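Long-range contact in entry-fusion complex associated protein OPG083 (Vaccinia virus, PDB 6CJ6), which takes part in the viral entry-fusion complex, which merges viral and cellular membranes and delivers the virion core into the host cytoplasm: residues 35-41 and 118-124. Residues are numbered along the deposited sequence; the frame is centred on the assembly and turned at random.
Sequences IHIGEVI and DIQKLDI. With MOH (methanol), chain B; EDO (1,2-ethanediol), chain P.
G38 and E39 together stand opposite K121, a beta bulge in a strongly twisted parallel pair (axes at 52°). The register is the evidence: I37 pairs with Q120 and V40 with L122, so two residues of 36-41 match one of 119-124. Strand 36-41 is the outer strand of a small parallel sheet, and 119-127 runs through its middle. Backbone bonds close on both sides of the bulge: G38 N to Q120 O at 3.1 Å, then L122 N to E39 O at 2.7 Å. One face of the pair carries I37, V40, Q120 and L122. Here I37 CD1 lies 4.0 Å from L122 CD2, while L122 also touches Q152 of helix 145-158 and I139 of strand 133-141, joining sheet to helix and to the second sheet. I35 CD1 crosses the Q120 side chain, 3.5 Å from OE1 and also against CB; OE1 accepts from N148 ND2 and NE2 donates to A145 O, fixing which way round the amide sits. Q120 and K121, with Y110 and N114, line a pocket holding 2-(2-methoxyethoxy)ethanol, probably from the crystallisation liquor. The other face is more polar. E39 OE2 is 3.4 Å from K121 CG, yet OE2 and NZ stay 5.8 Å apart, too far for a salt bridge. K121 starts with CG anti to N (chi1 177°), then bends at chi2 and chi3, bringing CD against the branches of I41. I41 CG1 sits 3.5 Å from D123 OD1, whereas D123 OD2 is salt-bridged to K156. At the other end, H36 NE2 and O2 of a 1,2-ethanediol hydrogen-bond at 2.8 Å, that oxygen lying at the ring edge and in its plane.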
ATOM      1  N   ILE A  35       3.812 -12.973  -9.702  1.00 48.42           N
ATOM      2  CA  ILE A  35       3.957 -11.692 -10.380  1.00 41.74           C
ATOM      3  C   ILE A  35       5.059 -10.902  -9.687  1.00 34.01           C
ATOM      4  O   ILE A  35       5.356 -11.111  -8.507  1.00 31.44           O
ATOM      5  CB  ILE A  35       2.620 -10.910 -10.416  1.00 40.08           C
ATOM      6  CG1 ILE A  35       2.559 -10.000 -11.644  1.00 44.46           C
ATOM      7  CG2 ILE A  35       2.432 -10.096  -9.145  1.00 34.45           C
ATOM      8  CD1 ILE A  35       1.250  -9.257 -11.792  1.00 48.37           C
ATOM      9  N   HIS A  36       5.683  -9.996 -10.439  1.00 38.25           N
ATOM     10  CA  HIS A  36       6.750  -9.153  -9.921  1.00 34.25           C
ATOM     11  C   HIS A  36       6.518  -7.710 -10.339  1.00 31.62           C
ATOM     12  O   HIS A  36       5.886  -7.434 -11.362  1.00 33.97           O
ATOM     13  CB  HIS A  36       8.123  -9.608 -10.423  1.00 36.91           C
ATOM     14  CG  HIS A  36       8.550 -10.938  -9.888  1.00 41.15           C
ATOM     15  ND1 HIS A  36       8.209 -12.128 -10.493  1.00 51.17           N
ATOM     16  CD2 HIS A  36       9.283 -11.265  -8.797  1.00 43.41           C
ATOM     17  CE1 HIS A  36       8.718 -13.133  -9.800  1.00 51.45           C
ATOM     18  NE2 HIS A  36       9.374 -12.635  -8.766  1.00 54.75           N
ATOM     19  N   ILE A  37       7.034  -6.790  -9.529  1.00 32.39           N
ATOM     20  CA  ILE A  37       6.975  -5.365  -9.840  1.00 32.25           C
ATOM     21  C   ILE A  37       8.149  -5.044 -10.756  1.00 29.99           C
ATOM     22  O   ILE A  37       9.309  -5.131 -10.345  1.00 32.90           O
ATOM     23  CB  ILE A  37       7.018  -4.511  -8.570  1.00 32.03           C
ATOM     24  CG1 ILE A  37       5.874  -4.889  -7.631  1.00 34.56           C
ATOM     25  CG2 ILE A  37       6.950  -3.032  -8.927  1.00 41.24           C
ATOM     26  CD1 ILE A  37       4.505  -4.649  -8.214  1.00 31.69           C
ATOM     27  N   GLY A  38       7.855  -4.677 -11.997  1.00 27.11           N
ATOM     28  CA  GLY A  38       8.912  -4.407 -12.950  1.00 31.14           C
ATOM     29  C   GLY A  38       8.859  -3.013 -13.534  1.00 31.97           C
ATOM     30  O   GLY A  38       9.578  -2.707 -14.489  1.00 28.48           O
ATOM     31  N   GLU A  39       8.022  -2.150 -12.964  1.00 32.54           N
ATOM     32  CA  GLU A  39       7.788  -0.843 -13.563  1.00 27.86           C
ATOM     33  C   GLU A  39       7.051   0.061 -12.584  1.00 36.36           C
ATOM     34  O   GLU A  39       5.928  -0.244 -12.170  1.00 31.75           O
ATOM     35  CB  GLU A  39       6.985  -1.025 -14.851  1.00 33.34           C
ATOM     36  CG  GLU A  39       6.780   0.215 -15.685  1.00 36.60           C
ATOM     37  CD  GLU A  39       6.161  -0.116 -17.030  1.00 44.56           C
ATOM     38  OE1 GLU A  39       6.714  -0.988 -17.736  1.00 42.52           O
ATOM     39  OE2 GLU A  39       5.113   0.473 -17.372  1.00 43.63           O
ATOM     40  N   VAL A  40       7.676   1.171 -12.202  1.00 26.91           N
ATOM     41  CA  VAL A  40       7.090   2.133 -11.279  1.00 24.92           C
ATOM     42  C   VAL A  40       6.953   3.463 -12.002  1.00 31.94           C
ATOM     43  O   VAL A  40       7.928   3.966 -12.573  1.00 27.44           O
ATOM     44  CB  VAL A  40       7.943   2.288 -10.006  1.00 31.73           C
ATOM     45  CG1 VAL A  40       7.350   3.357  -9.099  1.00 31.80           C
ATOM     46  CG2 VAL A  40       8.053   0.963  -9.275  1.00 27.78           C
ATOM     47  N   ILE A  41       5.747   4.027 -11.985  1.00 26.60           N
ATOM     48  CA  ILE A  41       5.508   5.328 -12.590  1.00 23.84           C
ATOM     49  C   ILE A  41       5.070   6.308 -11.512  1.00 28.18           C
ATOM     50  O   ILE A  41       4.657   5.925 -10.414  1.00 31.03           O
ATOM     51  CB  ILE A  41       4.499   5.284 -13.759  1.00 28.71           C
ATOM     52  CG1 ILE A  41       3.064   5.281 -13.237  1.00 41.23           C
ATOM     53  CG2 ILE A  41       4.749   4.066 -14.634  1.00 27.45           C
ATOM     54  CD1 ILE A  41       2.022   5.088 -14.323  1.00 45.23           C
ATOM     55  N   ASP A 118       3.616 -11.765 -16.237  1.00 52.98           N
ATOM     56  CA  ASP A 118       4.240 -11.864 -14.922  1.00 50.36           C
ATOM     57  C   ASP A 118       4.769 -10.542 -14.379  1.00 47.32           C
ATOM     58  O   ASP A 118       5.242 -10.520 -13.238  1.00 40.71           O
ATOM     59  CB  ASP A 118       5.402 -12.860 -14.974  1.00 61.51           C
ATOM     60  CG  ASP A 118       4.952 -14.272 -15.293  1.00 67.68           C
ATOM     61  OD1 ASP A 118       4.745 -14.581 -16.486  1.00 71.85           O
ATOM     62  OD2 ASP A 118       4.810 -15.074 -14.347  1.00 76.71           O
ATOM     63  N   ILE A 119       4.733  -9.460 -15.151  1.00 44.78           N
ATOM     64  CA  ILE A 119       5.295  -8.178 -14.733  1.00 40.19           C
ATOM     65  C   ILE A 119       4.156  -7.194 -14.518  1.00 35.01           C
ATOM     66  O   ILE A 119       3.249  -7.090 -15.352  1.00 34.91           O
ATOM     67  CB  ILE A 119       6.334  -7.649 -15.741  1.00 43.16           C
ATOM     68  CG1 ILE A 119       7.747  -8.086 -15.343  1.00 50.59           C
ATOM     69  CG2 ILE A 119       6.300  -6.133 -15.830  1.00 34.31           C
ATOM     70  CD1 ILE A 119       7.919  -9.576 -15.174  1.00 49.68           C
ATOM     71  N   GLN A 120       4.200  -6.478 -13.395  1.00 30.55           N
ATOM     72  CA  GLN A 120       3.174  -5.512 -13.029  1.00 36.77           C
ATOM     73  C   GLN A 120       3.783  -4.119 -12.972  1.00 31.23           C
ATOM     74  O   GLN A 120       4.875  -3.935 -12.425  1.00 30.37           O
ATOM     75  CB  GLN A 120       2.552  -5.872 -11.673  1.00 33.71           C
ATOM     76  CG  GLN A 120       1.564  -4.848 -11.125  1.00 37.92           C
ATOM     77  CD  GLN A 120       0.493  -5.480 -10.257  1.00 34.78           C
ATOM     78  OE1 GLN A 120       0.719  -6.516  -9.632  1.00 31.64           O
ATOM     79  NE2 GLN A 120      -0.688  -4.867 -10.226  1.00 31.61           N
ATOM     80  N   LYS A 121       3.079  -3.146 -13.548  1.00 28.65           N
ATOM     81  CA  LYS A 121       3.411  -1.739 -13.385  1.00 35.09           C
ATOM     82  C   LYS A 121       2.681  -1.208 -12.159  1.00 35.65           C
ATOM     83  O   LYS A 121       1.543  -1.600 -11.886  1.00 38.16           O
ATOM     84  CB  LYS A 121       2.978  -0.950 -14.625  1.00 28.92           C
ATOM     85  CG  LYS A 121       3.212   0.553 -14.542  1.00 43.37           C
ATOM     86  CD  LYS A 121       1.903   1.331 -14.448  1.00 41.43           C
ATOM     87  CE  LYS A 121       1.080   1.186 -15.717  1.00 45.13           C
ATOM     88  NZ  LYS A 121      -0.193   1.954 -15.655  1.00 52.34           N
ATOM     89  N   LEU A 122       3.342  -0.326 -11.412  1.00 28.69           N
ATOM     90  CA  LEU A 122       2.764   0.248 -10.204  1.00 29.48           C
ATOM     91  C   LEU A 122       2.894   1.764 -10.243  1.00 32.26           C
ATOM     92  O   LEU A 122       3.990   2.291 -10.460  1.00 25.03           O
ATOM     93  CB  LEU A 122       3.444  -0.312  -8.951  1.00 28.27           C
ATOM     94  CG  LEU A 122       2.490  -0.527  -7.774  1.00 39.50           C
ATOM     95  CD1 LEU A 122       1.312  -1.376  -8.218  1.00 35.53           C
ATOM     96  CD2 LEU A 122       3.202  -1.181  -6.606  1.00 40.59           C
ATOM     97  N   ASP A 123       1.776   2.456 -10.026  1.00 29.82           N
ATOM     98  CA  ASP A 123       1.716   3.915 -10.058  1.00 30.98           C
ATOM     99  C   ASP A 123       1.694   4.419  -8.617  1.00 28.75           C
ATOM    100  O   ASP A 123       0.749   4.142  -7.872  1.00 35.48           O
ATOM    101  CB  ASP A 123       0.465   4.362 -10.815  1.00 30.32           C
ATOM    102  CG  ASP A 123       0.366   5.872 -10.968  1.00 32.12           C
ATOM    103  OD1 ASP A 123       1.260   6.597 -10.485  1.00 31.35           O
ATOM    104  OD2 ASP A 123      -0.618   6.337 -11.581  1.00 36.03           O
ATOM    105  N   ILE A 124       2.731   5.159  -8.226  1.00 28.92           N
ATOM    106  CA  ILE A 124       2.837   5.641  -6.855  1.00 27.94           C
ATOM    107  C   ILE A 124       2.313   7.067  -6.749  1.00 25.88           C
ATOM    108  O   ILE A 124       2.404   7.692  -5.689  1.00 25.86           O
ATOM    109  CB  ILE A 124       4.271   5.530  -6.307  1.00 30.75           C
ATOM    110  CG1 ILE A 124       5.213   6.465  -7.070  1.00 27.82           C
ATOM    111  CG2 ILE A 124       4.770   4.089  -6.364  1.00 35.50           C
ATOM    112  CD1 ILE A 124       6.575   6.557  -6.449  1.00 32.73           C
TER
HETATM  113  C   MOH B 240       9.846  -4.596 -16.942  1.00 39.83           C
HETATM  114  O   MOH B 240      10.777  -4.989 -15.955  1.00 39.69           O
HETATM  115  C1  EDO P 212      10.932 -14.467  -4.517  1.00 62.98           C
HETATM  116  O1  EDO P 212      10.782 -13.759  -3.281  1.00 58.89           O
HETATM  117  C2  EDO P 212      10.321 -13.650  -5.648  1.00 60.64           C
HETATM  118  O2  EDO P 212      10.682 -14.232  -6.907  1.00 55.48           O